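Local atomic coordinates of ESX-1 secretion-associated protein EspB (Mycobacterium marinum, PDB entry 7P0Z), a protein that is secreted through the mycobacterial ESX-1 system and assembles into a seven-subunit, probably channel-like structure, consistent with a role in protein transport. Residues 13-24 / 73-84; 27-35 / 154-165. All coordinates share one frame; numbering follows the deposited sequence.

Both contacts involve the N-terminal PE region of EspB, in an elongated, mainly helical chain without strands, and their centres lie 30 Å apart. Interaction 1 pairs the short helix 13-23 with the last turns of helix 42-81, inside the PE region, its centre about 34 Å from the centre of the chain. Interaction 2, its centre about 8 Å from that of the chain, lays the connector between those two helices along helix 149-166 of the PPE region. In sequence the segments alternate: 13-24, 27-35, 73-84, 154-165. The chain thus leaves helix 13-23, runs along the PPE helix, and returns through helix 42-81, an arrangement that probably helps hold the PE and PPE parts together in one bundle.

Interaction 1. Residues 13-24 / 73-84; sequences QQEILNRADEVE and ATSLRNAAAAYG
Ala20 packs against Leu76 where helix 13-23 runs back along the end of helix 42-81, an antiparallel helix pair of the PE region with short-segment axes 8.7 Å apart at 172°. Small residues suit this seam: Ala20 CB lies 3.9 Å from Leu76 CB, and Ala80 offers its methyl to two larger neighbours, Ile16 CG2 and Leu17 CD2, each 4.0 Å from Ala80 CB. Toward the end of helix 13-23, Val23 CG1 fills the angle between Ala73 CB, at 3.9 Å, and Leu76 CD1. Cys186 of helix 181-224 touches Leu76 too, and Trp178 touches Ile16, so this apolar strip continues into the rest of the bundle.

The charged margin is the more solvent-exposed side, Asp21 being exposed and Arg77 and Glu24 partly so, whereas Ala20 and Leu76 are buried. Arg77 reaches across with its chain extended from CG to NE, which brings NH2 between two carboxylates, and NH2 donates to both in a salt-bridge network. Asp21 OD1, 2.7 Å from Arg77 NH2, is met nearly along its C-O bond, in the guanidinium plane, with an N-H...O angle of 157°. Glu24 OE2, 2.8 Å from the same NH2, is approached from above its carboxylate plane. Ala20 CB covers one guanidinium face, offset toward its rim. At the other end, Gln13 slides past Tyr83 with amide and ring planes 43° apart, while Tyr83 OH is hydrogen-bonded to Trp178 NE1. Alanines thus allow close helix approach, whereas one arginine nitrogen shared by two acids probably offsets their mutual repulsion and ties the last turn of helix 13-23 and the residue after it to helix 42-81.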
loop_
_atom_site.group_PDB
_atom_site.type_symbol
_atom_site.label_atom_id
_atom_site.label_comp_id
_atom_site.label_asym_id
_atom_site.label_seq_id
_atom_site.Cartn_x
_atom_site.Cartn_y
_atom_site.Cartn_z
ATOM N N GLN A 13 -9.191 -11.651 -50.757
ATOM C CA GLN A 13 -10.358 -10.865 -50.400
ATOM C C GLN A 13 -11.434 -11.707 -49.750
ATOM O O GLN A 13 -12.189 -11.205 -48.912
ATOM C CB GLN A 13 -10.931 -10.203 -51.638
ATOM C CG GLN A 13 -10.084 -9.126 -52.179
ATOM C CD GLN A 13 -10.804 -8.360 -53.221
ATOM O OE1 GLN A 13 -10.313 -8.182 -54.320
ATOM N NE2 GLN A 13 -11.998 -7.924 -52.898
ATOM N N GLN A 14 -11.557 -12.965 -50.150
ATOM C CA GLN A 14 -12.636 -13.775 -49.618
ATOM C C GLN A 14 -12.448 -14.027 -48.134
ATOM O O GLN A 14 -13.424 -14.071 -47.382
ATOM C CB GLN A 14 -12.743 -15.083 -50.387
ATOM C CG GLN A 14 -14.074 -15.771 -50.240
ATOM C CD GLN A 14 -15.247 -14.856 -50.463
ATOM O OE1 GLN A 14 -15.284 -14.079 -51.405
ATOM N NE2 GLN A 14 -16.222 -14.950 -49.592
ATOM N N GLU A 15 -11.203 -14.181 -47.689
ATOM C CA GLU A 15 -10.957 -14.300 -46.263
ATOM C C GLU A 15 -11.431 -13.062 -45.525
ATOM O O GLU A 15 -12.078 -13.161 -44.480
ATOM C CB GLU A 15 -9.478 -14.530 -45.992
ATOM C CG GLU A 15 -9.208 -14.829 -44.535
ATOM C CD GLU A 15 -7.855 -14.371 -44.056
ATOM O OE1 GLU A 15 -7.669 -13.161 -43.857
ATOM O OE2 GLU A 15 -6.980 -15.221 -43.845
ATOM N N ILE A 16 -11.139 -11.887 -46.062
ATOM C CA ILE A 16 -11.554 -10.664 -45.399
ATOM C C ILE A 16 -13.069 -10.557 -45.353
ATOM O O ILE A 16 -13.639 -10.179 -44.329
ATOM C CB ILE A 16 -10.911 -9.445 -46.079
ATOM C CG1 ILE A 16 -9.425 -9.679 -46.266
ATOM C CG2 ILE A 16 -11.132 -8.197 -45.270
ATOM C CD1 ILE A 16 -8.730 -8.546 -46.912
ATOM N N LEU A 17 -13.747 -10.875 -46.447
ATOM C CA LEU A 17 -15.200 -10.775 -46.431
ATOM C C LEU A 17 -15.818 -11.761 -45.456
ATOM O O LEU A 17 -16.780 -11.432 -44.753
ATOM C CB LEU A 17 -15.760 -10.982 -47.834
ATOM C CG LEU A 17 -15.363 -9.878 -48.798
ATOM C CD1 LEU A 17 -15.675 -10.275 -50.203
ATOM C CD2 LEU A 17 -16.050 -8.590 -48.450
ATOM N N ASN A 18 -15.289 -12.975 -45.400
ATOM C CA ASN A 18 -15.804 -13.939 -44.446
ATOM C C ASN A 18 -15.591 -13.464 -43.020
ATOM O O ASN A 18 -16.471 -13.615 -42.170
ATOM C CB ASN A 18 -15.146 -15.290 -44.657
ATOM C CG ASN A 18 -15.642 -15.983 -45.880
ATOM O OD1 ASN A 18 -16.692 -15.658 -46.413
ATOM N ND2 ASN A 18 -14.898 -16.963 -46.326
ATOM N N ARG A 19 -14.435 -12.879 -42.743
ATOM C CA ARG A 19 -14.182 -12.373 -41.407
ATOM C C ARG A 19 -15.096 -11.206 -41.079
ATOM O O ARG A 19 -15.518 -11.047 -39.933
ATOM C CB ARG A 19 -12.723 -11.975 -41.281
ATOM C CG ARG A 19 -11.789 -13.139 -41.326
ATOM C CD ARG A 19 -12.107 -14.171 -40.272
ATOM N NE ARG A 19 -12.039 -13.593 -38.942
ATOM C CZ ARG A 19 -10.917 -13.416 -38.263
ATOM N NH1 ARG A 19 -9.763 -13.767 -38.787
ATOM N NH2 ARG A 19 -10.951 -12.870 -37.063
ATOM N N ALA A 20 -15.413 -10.379 -42.070
ATOM C CA ALA A 20 -16.346 -9.286 -41.841
ATOM C C ALA A 20 -17.724 -9.805 -41.475
ATOM O O ALA A 20 -18.372 -9.278 -40.571
ATOM C CB ALA A 20 -16.433 -8.391 -43.068
ATOM N N ASP A 21 -18.193 -10.835 -42.162
ATOM C CA ASP A 21 -19.474 -11.393 -41.758
ATOM C C ASP A 21 -19.398 -12.047 -40.391
ATOM O O ASP A 21 -20.357 -11.978 -39.625
ATOM C CB ASP A 21 -19.979 -12.378 -42.788
ATOM C CG ASP A 21 -20.520 -11.691 -43.999
ATOM O OD1 ASP A 21 -20.769 -10.476 -43.922
ATOM O OD2 ASP A 21 -20.700 -12.356 -45.034
ATOM N N GLU A 22 -18.274 -12.666 -40.062
ATOM C CA GLU A 22 -18.152 -13.319 -38.773
ATOM C C GLU A 22 -18.100 -12.324 -37.623
ATOM O O GLU A 22 -18.560 -12.629 -36.522
ATOM C CB GLU A 22 -16.915 -14.205 -38.754
ATOM C CG GLU A 22 -16.756 -14.969 -37.474
ATOM C CD GLU A 22 -15.553 -15.870 -37.443
ATOM O OE1 GLU A 22 -14.843 -15.965 -38.458
ATOM O OE2 GLU A 22 -15.292 -16.458 -36.380
ATOM N N VAL A 23 -17.551 -11.139 -37.847
ATOM C CA VAL A 23 -17.311 -10.271 -36.713
ATOM C C VAL A 23 -18.583 -9.560 -36.283
ATOM O O VAL A 23 -18.725 -9.192 -35.119
ATOM C CB VAL A 23 -16.187 -9.273 -37.029
ATOM C CG1 VAL A 23 -16.666 -8.190 -37.954
ATOM C CG2 VAL A 23 -15.623 -8.695 -35.754
ATOM N N GLU A 24 -19.527 -9.355 -37.191
ATOM C CA GLU A 24 -20.761 -8.678 -36.855
ATOM C C GLU A 24 -21.925 -9.636 -36.703
ATOM O O GLU A 24 -23.067 -9.193 -36.639
ATOM C CB GLU A 24 -21.095 -7.623 -37.903
ATOM C CG GLU A 24 -21.703 -8.204 -39.151
ATOM C CD GLU A 24 -22.171 -7.157 -40.111
ATOM O OE1 GLU A 24 -22.284 -5.986 -39.712
ATOM O OE2 GLU A 24 -22.456 -7.504 -41.271
ATOM N N ALA A 73 -17.120 -4.171 -39.295
ATOM C CA ALA A 73 -17.378 -4.996 -40.467
ATOM C C ALA A 73 -17.431 -4.158 -41.737
ATOM O O ALA A 73 -16.926 -4.570 -42.786
ATOM C CB ALA A 73 -18.676 -5.772 -40.284
ATOM N N THR A 74 -18.042 -2.982 -41.662
ATOM C CA THR A 74 -18.035 -2.097 -42.814
ATOM C C THR A 74 -16.622 -1.698 -43.203
ATOM O O THR A 74 -16.277 -1.690 -44.389
ATOM C CB THR A 74 -18.887 -0.868 -42.534
ATOM O OG1 THR A 74 -20.204 -1.280 -42.198
ATOM C CG2 THR A 74 -18.944 0.005 -43.725
ATOM N N SER A 75 -15.790 -1.364 -42.229
ATOM C CA SER A 75 -14.421 -1.004 -42.562
ATOM C C SER A 75 -13.681 -2.169 -43.200
ATOM O O SER A 75 -12.869 -1.972 -44.104
ATOM C CB SER A 75 -13.678 -0.511 -41.331
ATOM O OG SER A 75 -14.172 0.737 -40.919
ATOM N N LEU A 76 -13.936 -3.385 -42.735
ATOM C CA LEU A 76 -13.295 -4.534 -43.351
ATOM C C LEU A 76 -13.743 -4.716 -44.788
ATOM O O LEU A 76 -12.942 -5.068 -45.651
ATOM C CB LEU A 76 -13.576 -5.796 -42.555
ATOM C CG LEU A 76 -12.878 -5.907 -41.213
ATOM C CD1 LEU A 76 -13.515 -7.008 -40.411
ATOM C CD2 LEU A 76 -11.424 -6.168 -41.407
ATOM N N ARG A 77 -15.022 -4.510 -45.062
ATOM C CA ARG A 77 -15.488 -4.638 -46.433
ATOM C C ARG A 77 -14.869 -3.582 -47.329
ATOM O O ARG A 77 -14.520 -3.862 -48.478
ATOM C CB ARG A 77 -16.999 -4.573 -46.480
ATOM C CG ARG A 77 -17.596 -5.749 -45.833
ATOM C CD ARG A 77 -19.042 -5.818 -46.042
ATOM N NE ARG A 77 -19.593 -6.906 -45.265
ATOM C CZ ARG A 77 -20.196 -6.738 -44.100
ATOM N NH1 ARG A 77 -20.327 -5.524 -43.604
ATOM N NH2 ARG A 77 -20.669 -7.778 -43.441
ATOM N N ASN A 78 -14.705 -2.370 -46.823
ATOM C CA ASN A 78 -14.026 -1.358 -47.615
ATOM C C ASN A 78 -12.578 -1.747 -47.876
ATOM O O ASN A 78 -12.078 -1.640 -49.006
ATOM C CB ASN A 78 -14.113 -0.008 -46.919
ATOM C CG ASN A 78 -15.526 0.503 -46.831
ATOM O OD1 ASN A 78 -16.439 -0.050 -47.428
ATOM N ND2 ASN A 78 -15.714 1.566 -46.081
ATOM N N ALA A 79 -11.895 -2.217 -46.843
ATOM C CA ALA A 79 -10.518 -2.643 -47.009
ATOM C C ALA A 79 -10.410 -3.765 -48.027
ATOM O O ALA A 79 -9.430 -3.854 -48.764
ATOM C CB ALA A 79 -9.950 -3.077 -45.667
ATOM N N ALA A 80 -11.396 -4.647 -48.061
ATOM C CA ALA A 80 -11.406 -5.690 -49.067
ATOM C C ALA A 80 -11.603 -5.110 -50.456
ATOM O O ALA A 80 -10.945 -5.529 -51.408
ATOM C CB ALA A 80 -12.495 -6.703 -48.753
ATOM N N ALA A 81 -12.495 -4.138 -50.589
ATOM C CA ALA A 81 -12.706 -3.510 -51.877
ATOM C C ALA A 81 -11.481 -2.764 -52.359
ATOM O O ALA A 81 -11.422 -2.401 -53.531
ATOM C CB ALA A 81 -13.882 -2.553 -51.815
ATOM N N ALA A 82 -10.503 -2.532 -51.496
ATOM C CA ALA A 82 -9.269 -1.923 -51.966
ATOM C C ALA A 82 -8.518 -2.764 -52.993
ATOM O O ALA A 82 -7.591 -2.254 -53.617
ATOM C CB ALA A 82 -8.332 -1.649 -50.805
ATOM N N TYR A 83 -8.846 -4.037 -53.165
ATOM C CA TYR A 83 -8.097 -4.873 -54.092
ATOM C C TYR A 83 -8.777 -5.011 -55.444
ATOM O O TYR A 83 -8.215 -4.612 -56.460
ATOM C CB TYR A 83 -7.840 -6.241 -53.473
ATOM C CG TYR A 83 -7.049 -6.069 -52.242
ATOM C CD1 TYR A 83 -5.711 -5.782 -52.314
ATOM C CD2 TYR A 83 -7.648 -6.093 -51.005
ATOM C CE1 TYR A 83 -4.985 -5.579 -51.201
ATOM C CE2 TYR A 83 -6.925 -5.889 -49.878
ATOM C CZ TYR A 83 -5.595 -5.635 -49.978
ATOM O OH TYR A 83 -4.860 -5.430 -48.845
ATOM N N GLY A 84 -9.985 -5.538 -55.480
ATOM C CA GLY A 84 -10.634 -5.679 -56.761
ATOM C C GLY A 84 -12.119 -5.469 -56.617
ATOM O O GLY A 84 -12.629 -5.224 -55.524
#

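Interaction 2. Residues 27-35 / 154-165; sequences MATPPTDVP and FADGWNNFNLSL
The Trp158 indole carries Pro31 on one face and presents an edge to Phe154 CG. The Phe154 ring lies between Trp158 CD1 on one face and Pro35 CG on the other, with Asp33 O at its edge; the Phe161 ring is covered by Leu165 CG on one face and Pro30 CA on the opposite one. Together they form a proline-aromatic CH-pi interface, joining the irregular, mostly extended connector 27-35 of the PE region to helix 149-166 of the PPE region. Proline suits the connector because its rigid ring favours an extended backbone and offers polarised C-H groups to aromatic faces.

The most central of these contacts places Pro31 CD 3.5 Å from the centroid of the Trp158 six-membered ring, 3° off its normal. Pro35 CG is 3.9 Å from the centroid of the Phe154 ring. Phe161 stands with CG anti to its backbone N (chi1 -167°), raising the ring to meet Pro30 CA, 3.8 Å from its centroid. Gly157 lets the chain come close: Pro31 CG rests 3.6 Å from Gly157 C, on helix backbone without a side chain between.

Helix 42-81 also packs on the row, through Val58 and Arg59 on Trp158 and Leu62 on Phe161, and Arg59 NH1 donates a hydrogen bond to Pro31 O. At the Leu165 end of the helical segment, Met27 bends at chi3 (84°), and its CE meets Leu165 CD2 at 4.2 Å.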
loop_
_atom_site.group_PDB
_atom_site.type_symbol
_atom_site.label_atom_id
_atom_site.label_comp_id
_atom_site.label_asym_id
_atom_site.label_seq_id
_atom_site.Cartn_x
_atom_site.Cartn_y
_atom_site.Cartn_z
ATOM N N MET A 27 -23.952 -11.807 -31.122
ATOM C CA MET A 27 -23.393 -12.532 -30.002
ATOM C C MET A 27 -24.531 -13.070 -29.154
ATOM O O MET A 27 -25.698 -13.015 -29.533
ATOM C CB MET A 27 -22.442 -11.645 -29.218
ATOM C CG MET A 27 -21.374 -11.051 -30.081
ATOM S SD MET A 27 -20.236 -9.995 -29.206
ATOM C CE MET A 27 -19.095 -11.199 -28.578
ATOM N N ALA A 28 -24.195 -13.610 -27.998
ATOM C CA ALA A 28 -25.206 -14.151 -27.110
ATOM C C ALA A 28 -26.170 -13.059 -26.685
ATOM O O ALA A 28 -25.814 -11.890 -26.593
ATOM C CB ALA A 28 -24.547 -14.775 -25.894
ATOM N N THR A 29 -27.389 -13.438 -26.464
ATOM C CA THR A 29 -28.362 -12.491 -25.955
ATOM C C THR A 29 -28.260 -12.420 -24.442
ATOM O O THR A 29 -28.254 -13.457 -23.782
ATOM C CB THR A 29 -29.760 -12.893 -26.348
ATOM O OG1 THR A 29 -29.747 -13.342 -27.694
ATOM C CG2 THR A 29 -30.645 -11.724 -26.268
ATOM N N PRO A 30 -28.153 -11.235 -23.866
ATOM C CA PRO A 30 -28.079 -11.119 -22.414
ATOM C C PRO A 30 -29.402 -11.477 -21.767
ATOM O O PRO A 30 -30.453 -11.416 -22.412
ATOM C CB PRO A 30 -27.733 -9.640 -22.206
ATOM C CG PRO A 30 -28.227 -8.981 -23.415
ATOM C CD PRO A 30 -28.066 -9.932 -24.530
ATOM N N PRO A 31 -29.394 -11.857 -20.497
ATOM C CA PRO A 31 -30.655 -12.156 -19.815
ATOM C C PRO A 31 -31.484 -10.907 -19.623
ATOM O O PRO A 31 -30.964 -9.797 -19.552
ATOM C CB PRO A 31 -30.209 -12.725 -18.469
ATOM C CG PRO A 31 -28.767 -12.479 -18.369
ATOM C CD PRO A 31 -28.274 -11.754 -19.554
ATOM N N THR A 32 -32.788 -11.092 -19.535
ATOM C CA THR A 32 -33.688 -9.973 -19.345
ATOM C C THR A 32 -34.543 -10.088 -18.105
ATOM O O THR A 32 -35.441 -9.271 -17.923
ATOM C CB THR A 32 -34.611 -9.800 -20.552
ATOM O OG1 THR A 32 -35.378 -10.989 -20.737
ATOM C CG2 THR A 32 -33.818 -9.534 -21.775
ATOM N N ASP A 33 -34.309 -11.064 -17.253
ATOM C CA ASP A 33 -35.189 -11.230 -16.119
ATOM C C ASP A 33 -34.877 -10.206 -15.045
ATOM O O ASP A 33 -33.746 -9.764 -14.888
ATOM C CB ASP A 33 -35.061 -12.626 -15.556
ATOM C CG ASP A 33 -33.752 -12.849 -14.919
ATOM O OD1 ASP A 33 -32.746 -12.848 -15.646
ATOM O OD2 ASP A 33 -33.712 -13.018 -13.691
ATOM N N VAL A 34 -35.902 -9.824 -14.302
ATOM C CA VAL A 34 -35.809 -8.734 -13.342
ATOM C C VAL A 34 -35.732 -9.337 -11.949
ATOM O O VAL A 34 -36.655 -10.052 -11.550
ATOM C CB VAL A 34 -36.996 -7.779 -13.463
ATOM C CG1 VAL A 34 -36.955 -6.800 -12.351
ATOM C CG2 VAL A 34 -36.933 -7.079 -14.762
ATOM N N PRO A 35 -34.672 -9.088 -11.194
ATOM C CA PRO A 35 -34.522 -9.724 -9.882
ATOM C C PRO A 35 -35.373 -9.025 -8.831
ATOM O O PRO A 35 -35.388 -7.800 -8.745
ATOM C CB PRO A 35 -33.030 -9.561 -9.594
ATOM C CG PRO A 35 -32.676 -8.301 -10.305
ATOM C CD PRO A 35 -33.566 -8.174 -11.497
ATOM N N PHE A 154 -31.374 -14.836 -11.630
ATOM C CA PHE A 154 -30.652 -13.708 -12.192
ATOM C C PHE A 154 -29.166 -14.007 -12.298
ATOM O O PHE A 154 -28.543 -13.792 -13.344
ATOM C CB PHE A 154 -30.907 -12.501 -11.300
ATOM C CG PHE A 154 -30.278 -11.240 -11.760
ATOM C CD1 PHE A 154 -30.932 -10.406 -12.632
ATOM C CD2 PHE A 154 -29.041 -10.868 -11.294
ATOM C CE1 PHE A 154 -30.360 -9.240 -13.041
ATOM C CE2 PHE A 154 -28.464 -9.707 -11.703
ATOM C CZ PHE A 154 -29.127 -8.884 -12.578
ATOM N N ALA A 155 -28.582 -14.507 -11.218
ATOM C CA ALA A 155 -27.155 -14.780 -11.209
ATOM C C ALA A 155 -26.790 -15.867 -12.202
ATOM O O ALA A 155 -25.754 -15.786 -12.859
ATOM C CB ALA A 155 -26.705 -15.168 -9.809
ATOM N N ASP A 156 -27.612 -16.905 -12.306
ATOM C CA ASP A 156 -27.332 -17.955 -13.269
ATOM C C ASP A 156 -27.335 -17.402 -14.677
ATOM O O ASP A 156 -26.441 -17.700 -15.472
ATOM C CB ASP A 156 -28.352 -19.074 -13.152
ATOM C CG ASP A 156 -28.160 -19.894 -11.925
ATOM O OD1 ASP A 156 -27.070 -19.819 -11.325
ATOM O OD2 ASP A 156 -29.101 -20.621 -11.551
ATOM N N GLY A 157 -28.346 -16.606 -15.007
ATOM C CA GLY A 157 -28.396 -16.025 -16.329
ATOM C C GLY A 157 -27.176 -15.183 -16.632
ATOM O O GLY A 157 -26.591 -15.281 -17.711
ATOM N N TRP A 158 -26.748 -14.378 -15.674
ATOM C CA TRP A 158 -25.619 -13.517 -15.966
ATOM C C TRP A 158 -24.295 -14.272 -15.984
ATOM O O TRP A 158 -23.399 -13.899 -16.736
ATOM C CB TRP A 158 -25.591 -12.345 -14.993
ATOM C CG TRP A 158 -26.564 -11.316 -15.416
ATOM C CD1 TRP A 158 -27.766 -11.060 -14.857
ATOM C CD2 TRP A 158 -26.448 -10.443 -16.531
ATOM N NE1 TRP A 158 -28.406 -10.072 -15.536
ATOM C CE2 TRP A 158 -27.614 -9.669 -16.571
ATOM C CE3 TRP A 158 -25.466 -10.232 -17.496
ATOM C CZ2 TRP A 158 -27.829 -8.705 -17.533
ATOM C CZ3 TRP A 158 -25.676 -9.279 -18.444
ATOM C CH2 TRP A 158 -26.850 -8.520 -18.459
ATOM N N ASN A 159 -24.147 -15.338 -15.202
ATOM C CA ASN A 159 -22.965 -16.178 -15.340
ATOM C C ASN A 159 -22.926 -16.876 -16.687
ATOM O O ASN A 159 -21.860 -16.990 -17.306
ATOM C CB ASN A 159 -22.905 -17.200 -14.221
ATOM C CG ASN A 159 -21.948 -16.821 -13.158
ATOM O OD1 ASN A 159 -20.837 -16.402 -13.443
ATOM N ND2 ASN A 159 -22.355 -16.970 -11.916
ATOM N N ASN A 160 -24.069 -17.362 -17.153
ATOM C CA ASN A 160 -24.101 -17.946 -18.480
ATOM C C ASN A 160 -23.685 -16.927 -19.518
ATOM O O ASN A 160 -22.938 -17.248 -20.441
ATOM C CB ASN A 160 -25.484 -18.483 -18.802
ATOM C CG ASN A 160 -25.820 -19.693 -18.016
ATOM O OD1 ASN A 160 -24.947 -20.402 -17.546
ATOM N ND2 ASN A 160 -27.101 -19.944 -17.858
ATOM N N PHE A 161 -24.158 -15.694 -19.380
ATOM C CA PHE A 161 -23.778 -14.668 -20.335
ATOM C C PHE A 161 -22.284 -14.378 -20.287
ATOM O O PHE A 161 -21.650 -14.209 -21.329
ATOM C CB PHE A 161 -24.575 -13.395 -20.095
ATOM C CG PHE A 161 -24.467 -12.431 -21.212
ATOM C CD1 PHE A 161 -24.981 -12.742 -22.450
ATOM C CD2 PHE A 161 -23.770 -11.253 -21.058
ATOM C CE1 PHE A 161 -24.847 -11.877 -23.489
ATOM C CE2 PHE A 161 -23.640 -10.385 -22.102
ATOM C CZ PHE A 161 -24.179 -10.697 -23.317
ATOM N N ASN A 162 -21.722 -14.264 -19.090
ATOM C CA ASN A 162 -20.275 -14.182 -18.910
ATOM C C ASN A 162 -19.541 -15.230 -19.739
ATOM O O ASN A 162 -18.658 -14.916 -20.546
ATOM C CB ASN A 162 -19.961 -14.363 -17.433
ATOM C CG ASN A 162 -18.495 -14.378 -17.141
ATOM O OD1 ASN A 162 -17.686 -13.893 -17.906
ATOM N ND2 ASN A 162 -18.136 -15.031 -16.063
ATOM N N LEU A 163 -19.895 -16.492 -19.534
ATOM C CA LEU A 163 -19.187 -17.554 -20.229
ATOM C C LEU A 163 -19.394 -17.478 -21.731
ATOM O O LEU A 163 -18.461 -17.701 -22.506
ATOM C CB LEU A 163 -19.626 -18.908 -19.701
ATOM C CG LEU A 163 -19.266 -19.129 -18.244
ATOM C CD1 LEU A 163 -19.671 -20.519 -17.841
ATOM C CD2 LEU A 163 -17.783 -18.923 -18.025
ATOM N N SER A 164 -20.606 -17.172 -22.166
ATOM C CA SER A 164 -20.854 -17.189 -23.592
ATOM C C SER A 164 -20.195 -16.008 -24.292
ATOM O O SER A 164 -19.837 -16.116 -25.463
ATOM C CB SER A 164 -22.346 -17.248 -23.855
ATOM O OG SER A 164 -22.986 -16.119 -23.348
ATOM N N LEU A 165 -20.010 -14.889 -23.605
ATOM C CA LEU A 165 -19.177 -13.836 -24.163
ATOM C C LEU A 165 -17.735 -14.287 -24.271
ATOM O O LEU A 165 -17.083 -14.067 -25.290
ATOM C CB LEU A 165 -19.250 -12.577 -23.315
ATOM C CG LEU A 165 -20.481 -11.694 -23.351
ATOM C CD1 LEU A 165 -20.219 -10.480 -22.484
ATOM C CD2 LEU A 165 -20.798 -11.288 -24.756
#